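Local coordinates for protein cytosolic phospholipase A2 delta (Homo sapiens, PDB 5IZ5) that hydrolyses glycerophospholipids at the sn-2 position in a calcium-dependent manner, with a preference for linoleic acid, releasing a free fatty acid and a lysophospholipid, at residues 288-294 with 665-669; 486-492 with 500-506; 494-498 with 624-628. The protein carries 3 engineered substitutions. Numbering follows the deposited sequence.

Contact 1 (288-294 with 665-669); sequences FNLCAEE and RPGRR. With SO4 (sulfate ion), chain N.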
loop_
_atom_site.group_PDB
_atom_site.type_symbol
_atom_site.label_atom_id
_atom_site.label_comp_id
_atom_site.label_asym_id
_atom_site.label_seq_id
_atom_site.Cartn_x
_atom_site.Cartn_y
_atom_site.Cartn_z
ATOM N N PHE B 288 -15.896 3.160 3.922
ATOM C CA PHE B 288 -15.057 3.477 5.085
ATOM C C PHE B 288 -15.475 2.772 6.360
ATOM O O PHE B 288 -15.175 3.220 7.459
ATOM C CB PHE B 288 -15.035 4.981 5.316
ATOM C CG PHE B 288 -14.225 5.707 4.309
ATOM C CD1 PHE B 288 -12.857 5.835 4.481
ATOM C CD2 PHE B 288 -14.820 6.228 3.171
ATOM C CE1 PHE B 288 -12.096 6.495 3.548
ATOM C CE2 PHE B 288 -14.066 6.890 2.229
ATOM C CZ PHE B 288 -12.697 7.026 2.419
ATOM N N ASN B 289 -16.166 1.660 6.225
ATOM C CA ASN B 289 -16.474 0.871 7.384
ATOM C C ASN B 289 -15.947 -0.505 7.124
ATOM O O ASN B 289 -15.405 -0.784 6.054
ATOM C CB ASN B 289 -17.967 0.935 7.692
ATOM C CG ASN B 289 -18.341 2.221 8.425
ATOM O OD1 ASN B 289 -18.032 2.402 9.612
ATOM N ND2 ASN B 289 -18.985 3.129 7.713
ATOM N N LEU B 290 -16.063 -1.347 8.128
ATOM C CA LEU B 290 -15.478 -2.660 8.073
ATOM C C LEU B 290 -16.259 -3.486 7.065
ATOM O O LEU B 290 -17.447 -3.261 6.869
ATOM C CB LEU B 290 -15.499 -3.290 9.457
ATOM C CG LEU B 290 -14.786 -2.489 10.552
ATOM C CD1 LEU B 290 -14.864 -3.232 11.873
ATOM C CD2 LEU B 290 -13.333 -2.193 10.192
ATOM N N CYS B 291 -15.575 -4.410 6.399
ATOM C CA CYS B 291 -16.218 -5.238 5.396
ATOM C C CYS B 291 -17.043 -6.325 6.072
ATOM O O CYS B 291 -16.829 -6.643 7.251
ATOM C CB CYS B 291 -15.187 -5.868 4.459
ATOM S SG CYS B 291 -14.139 -7.105 5.241
ATOM N N ALA B 292 -17.972 -6.895 5.309
ATOM C CA ALA B 292 -18.899 -7.903 5.826
ATOM C C ALA B 292 -18.167 -9.037 6.532
ATOM O O ALA B 292 -18.561 -9.448 7.619
ATOM C CB ALA B 292 -19.760 -8.455 4.697
ATOM N N GLU B 293 -17.092 -9.525 5.918
ATOM C CA GLU B 293 -16.317 -10.625 6.490
ATOM C C GLU B 293 -15.702 -10.276 7.850
ATOM O O GLU B 293 -15.677 -11.114 8.748
ATOM C CB GLU B 293 -15.221 -11.075 5.526
ATOM C CG GLU B 293 -15.731 -11.780 4.264
ATOM C CD GLU B 293 -15.940 -13.279 4.440
ATOM O OE1 GLU B 293 -15.579 -13.868 5.488
ATOM O OE2 GLU B 293 -16.476 -13.885 3.493
ATOM N N GLU B 294 -15.218 -9.045 8.009
ATOM C CA GLU B 294 -14.645 -8.631 9.295
ATOM C C GLU B 294 -15.743 -8.485 10.350
ATOM O O GLU B 294 -15.553 -8.881 11.492
ATOM C CB GLU B 294 -13.834 -7.331 9.182
ATOM C CG GLU B 294 -13.239 -6.886 10.520
ATOM C CD GLU B 294 -12.150 -5.824 10.412
ATOM O OE1 GLU B 294 -11.590 -5.620 9.312
ATOM O OE2 GLU B 294 -11.844 -5.193 11.452
ATOM N N ARG B 665 -8.601 2.407 12.213
ATOM C CA ARG B 665 -9.535 2.349 11.102
ATOM C C ARG B 665 -10.952 2.487 11.673
ATOM O O ARG B 665 -11.259 1.872 12.696
ATOM C CB ARG B 665 -9.399 1.031 10.348
ATOM C CG ARG B 665 -10.388 0.898 9.202
ATOM C CD ARG B 665 -10.142 -0.342 8.371
ATOM N NE ARG B 665 -11.163 -0.499 7.336
ATOM C CZ ARG B 665 -11.194 -1.488 6.444
ATOM N NH1 ARG B 665 -10.251 -2.433 6.435
ATOM N NH2 ARG B 665 -12.174 -1.534 5.547
ATOM N N PRO B 666 -11.812 3.300 11.028
ATOM C CA PRO B 666 -13.184 3.462 11.519
ATOM C C PRO B 666 -13.926 2.134 11.678
ATOM O O PRO B 666 -13.815 1.258 10.822
ATOM C CB PRO B 666 -13.847 4.321 10.437
ATOM C CG PRO B 666 -12.728 5.087 9.823
ATOM C CD PRO B 666 -11.538 4.170 9.869
ATOM N N GLY B 667 -14.661 1.990 12.775
ATOM C CA GLY B 667 -15.408 0.769 13.037
ATOM C C GLY B 667 -14.739 -0.167 14.021
ATOM O O GLY B 667 -15.417 -0.958 14.666
ATOM N N ARG B 668 -13.417 -0.085 14.156
ATOM C CA ARG B 668 -12.692 -1.031 15.010
ATOM C C ARG B 668 -12.884 -0.769 16.515
ATOM O O ARG B 668 -12.934 -1.713 17.301
ATOM C CB ARG B 668 -11.207 -1.085 14.631
ATOM C CG ARG B 668 -10.990 -1.605 13.213
ATOM C CD ARG B 668 -9.816 -2.560 13.106
ATOM N NE ARG B 668 -9.857 -3.287 11.834
ATOM C CZ ARG B 668 -9.061 -3.070 10.790
ATOM N NH1 ARG B 668 -8.108 -2.143 10.828
ATOM N NH2 ARG B 668 -9.217 -3.795 9.686
ATOM N N ARG B 669 -12.975 0.501 16.904
ATOM C CA ARG B 669 -13.348 0.894 18.277
ATOM C C ARG B 669 -12.538 0.197 19.360
ATOM O O ARG B 669 -13.112 -0.474 20.217
ATOM C CB ARG B 669 -14.823 0.586 18.570
ATOM C CG ARG B 669 -15.834 1.717 18.385
ATOM C CD ARG B 669 -16.531 1.638 17.045
ATOM N NE ARG B 669 -17.746 2.449 17.043
ATOM C CZ ARG B 669 -18.705 2.391 16.118
ATOM N NH1 ARG B 669 -18.613 1.560 15.081
ATOM N NH2 ARG B 669 -19.770 3.177 16.231
HETATM S S SO4 N . -15.644 4.814 14.649
HETATM O O1 SO4 N . -14.657 4.076 15.464
HETATM O O2 SO4 N . -16.382 5.760 15.513
HETATM O O3 SO4 N . -14.941 5.585 13.598
HETATM O O4 SO4 N . -16.609 3.870 14.035
HETATM O O HOH W 1 -17.083 0.349 10.517
#
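Arg-665 opens a type II beta turn closed by Arg-668 N to Arg-665 O at 3.3 Å. Its extended side chain lays one guanidinium face on Leu-290 CD2 and carries Arg-665 NH2 to a weak hydrogen bond with Asn-289 O (3.4 Å); its stronger partners are Glu-491 and Glu-486, both salt-bridged to it. Pro-666 rests its CB 3.4 Å from Phe-288 O, and a water bonded to Leu-290 N (3.1 Å) reaches Pro-666 O weakly. Leu-290 packs on the turn, CD2 3.5 Å from Pro-666 O and CD1 3.6 Å from Gly-667 O. The turn leads into strand 672-676 of the phospholipase domain's mixed sheet and packs where the chain enters helix 292-313, whose N-cap Cys-291 accepts from Glu-294 N at its SG (3.5 Å). Gly-667 has phi 101°, and a CB there would clash 2.9 Å from Leu-290 CG; its N makes weak hydrogen bonds to a sulfate ion, probably from the crystallisation liquor. Arg-668 forms a two-pronged salt bridge with the first helical turn: Arg-668 NE to Glu-294 OE2 at 2.8 Å, Arg-668 NH2 to Glu-294 OE1 at 3.0 Å.

Contact 2 (486-492 with 500-506); sequences EFSPYEV and FVPPELF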
loop_
_atom_site.group_PDB
_atom_site.type_symbol
_atom_site.label_atom_id
_atom_site.label_comp_id
_atom_site.label_asym_id
_atom_site.label_seq_id
_atom_site.Cartn_x
_atom_site.Cartn_y
_atom_site.Cartn_z
ATOM N N GLU B 486 -3.105 -1.314 4.459
ATOM C CA GLU B 486 -3.356 -2.367 5.436
ATOM C C GLU B 486 -3.627 -3.698 4.745
ATOM O O GLU B 486 -4.362 -3.732 3.752
ATOM C CB GLU B 486 -4.559 -1.937 6.268
ATOM C CG GLU B 486 -5.202 -3.021 7.101
ATOM C CD GLU B 486 -6.391 -2.468 7.858
ATOM O OE1 GLU B 486 -6.164 -1.791 8.884
ATOM O OE2 GLU B 486 -7.542 -2.698 7.411
ATOM N N PHE B 487 -3.047 -4.778 5.278
ATOM C CA PHE B 487 -3.294 -6.139 4.789
ATOM C C PHE B 487 -3.958 -6.987 5.875
ATOM O O PHE B 487 -3.498 -7.008 7.024
ATOM C CB PHE B 487 -1.983 -6.847 4.415
ATOM C CG PHE B 487 -1.254 -6.231 3.254
ATOM C CD1 PHE B 487 -1.111 -6.929 2.064
ATOM C CD2 PHE B 487 -0.694 -4.958 3.352
ATOM C CE1 PHE B 487 -0.427 -6.373 0.991
ATOM C CE2 PHE B 487 -0.006 -4.392 2.281
ATOM C CZ PHE B 487 0.125 -5.099 1.100
ATOM N N SER B 488 -5.021 -7.700 5.504
ATOM C CA SER B 488 -5.608 -8.733 6.365
ATOM C C SER B 488 -6.029 -9.925 5.506
ATOM O O SER B 488 -6.047 -9.822 4.278
ATOM C CB SER B 488 -6.820 -8.186 7.125
ATOM O OG SER B 488 -8.012 -8.356 6.380
ATOM N N PRO B 489 -6.388 -11.057 6.144
ATOM C CA PRO B 489 -6.879 -12.199 5.371
ATOM C C PRO B 489 -8.169 -11.924 4.596
ATOM O O PRO B 489 -8.460 -12.642 3.641
ATOM C CB PRO B 489 -7.120 -13.272 6.441
ATOM C CG PRO B 489 -6.252 -12.869 7.586
ATOM C CD PRO B 489 -6.309 -11.375 7.580
ATOM N N TYR B 490 -8.922 -10.902 4.997
ATOM C CA TYR B 490 -10.152 -10.519 4.310
ATOM C C TYR B 490 -9.965 -9.435 3.253
ATOM O O TYR B 490 -10.615 -9.485 2.207
ATOM C CB TYR B 490 -11.218 -10.059 5.317
ATOM C CG TYR B 490 -11.616 -11.120 6.318
ATOM C CD1 TYR B 490 -11.950 -12.407 5.905
ATOM C CD2 TYR B 490 -11.674 -10.835 7.680
ATOM C CE1 TYR B 490 -12.320 -13.377 6.815
ATOM C CE2 TYR B 490 -12.034 -11.805 8.601
ATOM C CZ TYR B 490 -12.358 -13.072 8.163
ATOM O OH TYR B 490 -12.722 -14.038 9.062
ATOM N N GLU B 491 -9.115 -8.444 3.510
ATOM C CA GLU B 491 -8.914 -7.398 2.519
ATOM C C GLU B 491 -7.626 -6.594 2.676
ATOM O O GLU B 491 -7.046 -6.503 3.765
ATOM C CB GLU B 491 -10.124 -6.454 2.461
ATOM C CG GLU B 491 -10.554 -5.866 3.787
ATOM C CD GLU B 491 -11.667 -4.836 3.657
ATOM O OE1 GLU B 491 -12.395 -4.836 2.643
ATOM O OE2 GLU B 491 -11.820 -4.020 4.586
ATOM N N VAL B 492 -7.206 -6.030 1.545
ATOM C CA VAL B 492 -5.997 -5.241 1.421
ATOM C C VAL B 492 -6.401 -3.914 0.800
ATOM O O VAL B 492 -7.095 -3.890 -0.221
ATOM C CB VAL B 492 -4.979 -5.938 0.498
ATOM C CG1 VAL B 492 -3.741 -5.078 0.320
ATOM C CG2 VAL B 492 -4.599 -7.312 1.046
ATOM N N PHE B 500 -10.546 -1.210 -1.059
ATOM C CA PHE B 500 -9.933 -2.464 -0.673
ATOM C C PHE B 500 -10.218 -3.569 -1.689
ATOM O O PHE B 500 -11.229 -3.548 -2.390
ATOM C CB PHE B 500 -10.463 -2.884 0.709
ATOM C CG PHE B 500 -9.955 -2.037 1.852
ATOM C CD1 PHE B 500 -8.929 -2.493 2.672
ATOM C CD2 PHE B 500 -10.520 -0.801 2.126
ATOM C CE1 PHE B 500 -8.454 -1.714 3.721
ATOM C CE2 PHE B 500 -10.052 -0.011 3.172
ATOM C CZ PHE B 500 -9.015 -0.471 3.971
ATOM N N VAL B 501 -9.333 -4.555 -1.739
ATOM C CA VAL B 501 -9.573 -5.767 -2.506
ATOM C C VAL B 501 -9.249 -6.976 -1.646
ATOM O O VAL B 501 -8.482 -6.867 -0.692
ATOM C CB VAL B 501 -8.720 -5.831 -3.788
ATOM C CG1 VAL B 501 -9.126 -4.730 -4.756
ATOM C CG2 VAL B 501 -7.237 -5.757 -3.458
ATOM N N PRO B 502 -9.835 -8.134 -1.978
ATOM C CA PRO B 502 -9.426 -9.344 -1.284
ATOM C C PRO B 502 -7.944 -9.622 -1.518
ATOM O O PRO B 502 -7.422 -9.308 -2.588
ATOM C CB PRO B 502 -10.282 -10.446 -1.926
ATOM C CG PRO B 502 -11.394 -9.757 -2.629
ATOM C CD PRO B 502 -10.903 -8.381 -2.970
ATOM N N PRO B 503 -7.265 -10.207 -0.527
ATOM C CA PRO B 503 -5.829 -10.402 -0.660
ATOM C C PRO B 503 -5.442 -11.224 -1.882
ATOM O O PRO B 503 -4.378 -10.988 -2.452
ATOM C CB PRO B 503 -5.453 -11.142 0.630
ATOM C CG PRO B 503 -6.726 -11.748 1.112
ATOM C CD PRO B 503 -7.778 -10.756 0.738
ATOM N N GLU B 504 -6.302 -12.169 -2.283
ATOM C CA GLU B 504 -6.044 -13.003 -3.463
ATOM C C GLU B 504 -5.969 -12.177 -4.746
ATOM O O GLU B 504 -5.329 -12.592 -5.699
ATOM C CB GLU B 504 -7.058 -14.160 -3.599
ATOM C CG GLU B 504 -8.524 -13.763 -3.634
ATOM C CD GLU B 504 -9.168 -13.821 -2.263
ATOM O OE1 GLU B 504 -8.645 -13.216 -1.287
ATOM O OE2 GLU B 504 -10.216 -14.482 -2.176
ATOM N N LEU B 505 -6.571 -10.993 -4.757
ATOM C CA LEU B 505 -6.514 -10.114 -5.919
ATOM C C LEU B 505 -5.442 -9.016 -5.849
ATOM O O LEU B 505 -5.246 -8.289 -6.822
ATOM C CB LEU B 505 -7.889 -9.483 -6.148
ATOM C CG LEU B 505 -9.022 -10.454 -6.499
ATOM C CD1 LEU B 505 -10.276 -9.666 -6.826
ATOM C CD2 LEU B 505 -8.655 -11.363 -7.668
ATOM N N PHE B 506 -4.751 -8.890 -4.717
ATOM C CA PHE B 506 -3.689 -7.894 -4.588
ATOM C C PHE B 506 -2.507 -8.284 -5.464
ATOM O O PHE B 506 -1.953 -9.376 -5.328
ATOM C CB PHE B 506 -3.214 -7.733 -3.142
ATOM C CG PHE B 506 -1.983 -6.896 -3.026
ATOM C CD1 PHE B 506 -2.062 -5.516 -3.124
ATOM C CD2 PHE B 506 -0.741 -7.489 -2.873
ATOM C CE1 PHE B 506 -0.928 -4.734 -3.047
ATOM C CE2 PHE B 506 0.396 -6.716 -2.793
ATOM C CZ PHE B 506 0.303 -5.341 -2.883
#
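Val-492 and Phe-500 each lose just over 100 Å² to this contact, and Pro-503 follows with 66 Å². Val-492 N donates to Val-501 O at 2.7 Å and Val-501 N to Val-492 O at 2.8 Å, both nearly straight, which defines an antiparallel hydrogen-bonded pair. Val-492 CG2 lies 3.9 Å from Pro-503 CB, and Val-492 CG1 3.9 Å from Phe-506 CD1. The Phe-506 ring receives the edge of Phe-487 on its face, a T-shaped pair with centroids 5.2 Å apart and planes at 77°. Phe-500 CA makes a CA-H...O contact with Val-492 O (3.2 Å), and its CB lies 3.4 Å from Glu-491 OE1. Glu-491 OE2 sits over the Phe-500 ring, but the attraction comes from Arg-665, cation-pi to the ring and salt-bridged to Glu-491. Pro-503 opens a short 3-10 segment and sets its CG 3.2 Å from Pro-489 O, in a connection where Ser-488 OG accepts from Tyr-490 N (3.0 Å) and Glu-491 N (3.1 Å), an ST turn and ST motif. With Glu-486 backbone-bonded to Gly-493, strands 482-487, 492-494 and 499-501 form a meander within the catalytic domain's mixed sheet.

Contact 3 (494-498 with 624-628); sequences FLKYG and DFSTW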
loop_
_atom_site.group_PDB
_atom_site.type_symbol
_atom_site.label_atom_id
_atom_site.label_comp_id
_atom_site.label_asym_id
_atom_site.label_seq_id
_atom_site.Cartn_x
_atom_site.Cartn_y
_atom_site.Cartn_z
ATOM N N PHE B 494 -6.312 0.859 1.106
ATOM C CA PHE B 494 -5.879 2.157 1.565
ATOM C C PHE B 494 -6.859 2.691 2.579
ATOM O O PHE B 494 -8.032 2.875 2.257
ATOM C CB PHE B 494 -5.839 3.149 0.389
ATOM C CG PHE B 494 -4.707 2.935 -0.556
ATOM C CD1 PHE B 494 -3.601 3.772 -0.513
ATOM C CD2 PHE B 494 -4.758 1.935 -1.528
ATOM C CE1 PHE B 494 -2.558 3.598 -1.396
ATOM C CE2 PHE B 494 -3.712 1.757 -2.413
ATOM C CZ PHE B 494 -2.609 2.592 -2.342
ATOM N N LEU B 495 -6.366 2.983 3.779
ATOM C CA LEU B 495 -7.182 3.628 4.805
ATOM C C LEU B 495 -7.670 5.021 4.342
ATOM O O LEU B 495 -8.826 5.376 4.519
ATOM C CB LEU B 495 -6.397 3.723 6.124
ATOM C CG LEU B 495 -5.973 2.396 6.780
ATOM C CD1 LEU B 495 -5.069 2.640 7.987
ATOM C CD2 LEU B 495 -7.177 1.555 7.178
ATOM N N LYS B 496 -6.796 5.787 3.700
ATOM C CA LYS B 496 -7.142 7.136 3.228
ATOM C C LYS B 496 -8.281 7.170 2.181
ATOM O O LYS B 496 -9.132 8.066 2.207
ATOM C CB LYS B 496 -5.891 7.806 2.642
ATOM C CG LYS B 496 -6.027 9.274 2.226
ATOM C CD LYS B 496 -5.120 9.609 1.032
ATOM C CE LYS B 496 -3.689 9.875 1.423
ATOM N NZ LYS B 496 -2.985 10.579 0.321
ATOM N N TYR B 497 -8.304 6.202 1.268
ATOM C CA TYR B 497 -9.254 6.230 0.139
ATOM C C TYR B 497 -10.484 5.331 0.344
ATOM O O TYR B 497 -11.424 5.348 -0.471
ATOM C CB TYR B 497 -8.556 5.826 -1.161
ATOM C CG TYR B 497 -7.379 6.683 -1.567
ATOM C CD1 TYR B 497 -7.557 7.979 -2.025
ATOM C CD2 TYR B 497 -6.092 6.182 -1.527
ATOM C CE1 TYR B 497 -6.473 8.762 -2.402
ATOM C CE2 TYR B 497 -5.005 6.943 -1.908
ATOM C CZ TYR B 497 -5.200 8.235 -2.347
ATOM O OH TYR B 497 -4.124 8.999 -2.726
ATOM N N GLY B 498 -10.476 4.541 1.418
ATOM C CA GLY B 498 -11.579 3.634 1.701
ATOM C C GLY B 498 -11.819 2.642 0.575
ATOM O O GLY B 498 -12.952 2.432 0.152
ATOM N N ASP B 624 -12.721 10.836 6.972
ATOM C CA ASP B 624 -11.662 9.833 6.929
ATOM C C ASP B 624 -10.511 10.168 5.992
ATOM O O ASP B 624 -9.371 9.852 6.305
ATOM C CB ASP B 624 -12.238 8.471 6.587
ATOM C CG ASP B 624 -13.314 8.045 7.558
ATOM O OD1 ASP B 624 -13.106 8.204 8.778
ATOM O OD2 ASP B 624 -14.369 7.562 7.105
ATOM N N PHE B 625 -10.783 10.815 4.865
ATOM C CA PHE B 625 -9.709 11.230 3.967
ATOM C C PHE B 625 -8.902 12.323 4.670
ATOM O O PHE B 625 -7.668 12.309 4.671
ATOM C CB PHE B 625 -10.261 11.778 2.649
ATOM C CG PHE B 625 -9.200 12.313 1.739
ATOM C CD1 PHE B 625 -8.518 11.462 0.890
ATOM C CD2 PHE B 625 -8.856 13.662 1.755
ATOM C CE1 PHE B 625 -7.521 11.940 0.060
ATOM C CE2 PHE B 625 -7.864 14.144 0.927
ATOM C CZ PHE B 625 -7.190 13.282 0.082
ATOM N N SER B 626 -9.627 13.267 5.263
ATOM C CA SER B 626 -9.006 14.377 6.012
ATOM C C SER B 626 -8.120 13.872 7.148
ATOM O O SER B 626 -7.057 14.429 7.396
ATOM C CB SER B 626 -10.067 15.343 6.552
ATOM O OG SER B 626 -10.522 16.226 5.543
ATOM N N THR B 627 -8.534 12.790 7.798
ATOM C CA THR B 627 -7.742 12.189 8.874
ATOM C C THR B 627 -6.373 11.782 8.365
ATOM O O THR B 627 -5.368 12.044 9.015
ATOM C CB THR B 627 -8.421 10.936 9.430
ATOM O OG1 THR B 627 -9.700 11.282 9.971
ATOM C CG2 THR B 627 -7.582 10.282 10.510
ATOM N N TRP B 628 -6.343 11.133 7.207
ATOM C CA TRP B 628 -5.102 10.582 6.656
ATOM C C TRP B 628 -4.393 11.508 5.669
ATOM O O TRP B 628 -3.293 11.199 5.229
ATOM C CB TRP B 628 -5.382 9.217 6.026
ATOM C CG TRP B 628 -5.919 8.264 7.044
ATOM C CD1 TRP B 628 -7.198 7.793 7.138
ATOM C CD2 TRP B 628 -5.202 7.709 8.150
ATOM N NE1 TRP B 628 -7.313 6.957 8.223
ATOM C CE2 TRP B 628 -6.103 6.890 8.862
ATOM C CE3 TRP B 628 -3.881 7.816 8.604
ATOM C CZ2 TRP B 628 -5.728 6.181 10.004
ATOM C CZ3 TRP B 628 -3.507 7.108 9.743
ATOM C CH2 TRP B 628 -4.429 6.301 10.427
#
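The conformation of Trp-628 (chi1 -60°, chi2 109°) sets its indole beside the turn 495-497, so that Leu-495 CB stands over the five-membered ring, 4.2 Å from its centroid and 19° off the normal: a CH-pi contact. Leu-495, in the mt rotamer, carries CD1 to 4.1 Å from Trp-628 CZ2. Lys-496 leaves with chi1 t and an off-well chi2 of -148°, which brings its CD 3.5 Å from Phe-625 CE1, while Lys-496 CB sits 3.7 Å from Trp-628 CB; chi3 (m) then turns the chain end, whose NZ is salt-bridged to Glu-483 and Asp-634. Phe-625, with chi1 t, directs its ring edge at Tyr-497, where the two CE1 atoms are 4.2 Å apart; the Tyr-497 hydroxyl is hydrogen-bonded to Glu-483. With polar ends engaged elsewhere, the interface is apolar packing that seats helix 623-628 against the connection between strands 492-494 and 499-501, next to strand 482-487, whose Trp-484 meets the Trp-628 ring.

How the contacts relate
All three contacts lie in the catalytic phospholipase domain, with centres about 13 Å (1 to 2 and 1 to 3) and about 17 Å (2 to 3) apart. Contacts 2 and 3 interlock along the chain, and both are nested in the loop closed by contact 1. Strands 482-487, 492-494 and 499-501 are the common ground: 494-498 connects the last two, and contact 1 reaches them through salt bridges, Arg-665 NH2 to Glu-491 OE2 at 2.7 Å and Arg-668 NH1 to Glu-486 OE1 at 2.8 Å, so segments distant in sequence converge there. Separately, Phe-288 CB, 3.2 Å from Asp-624 OD2, links the approach to helix 292-313 with helix 623-628.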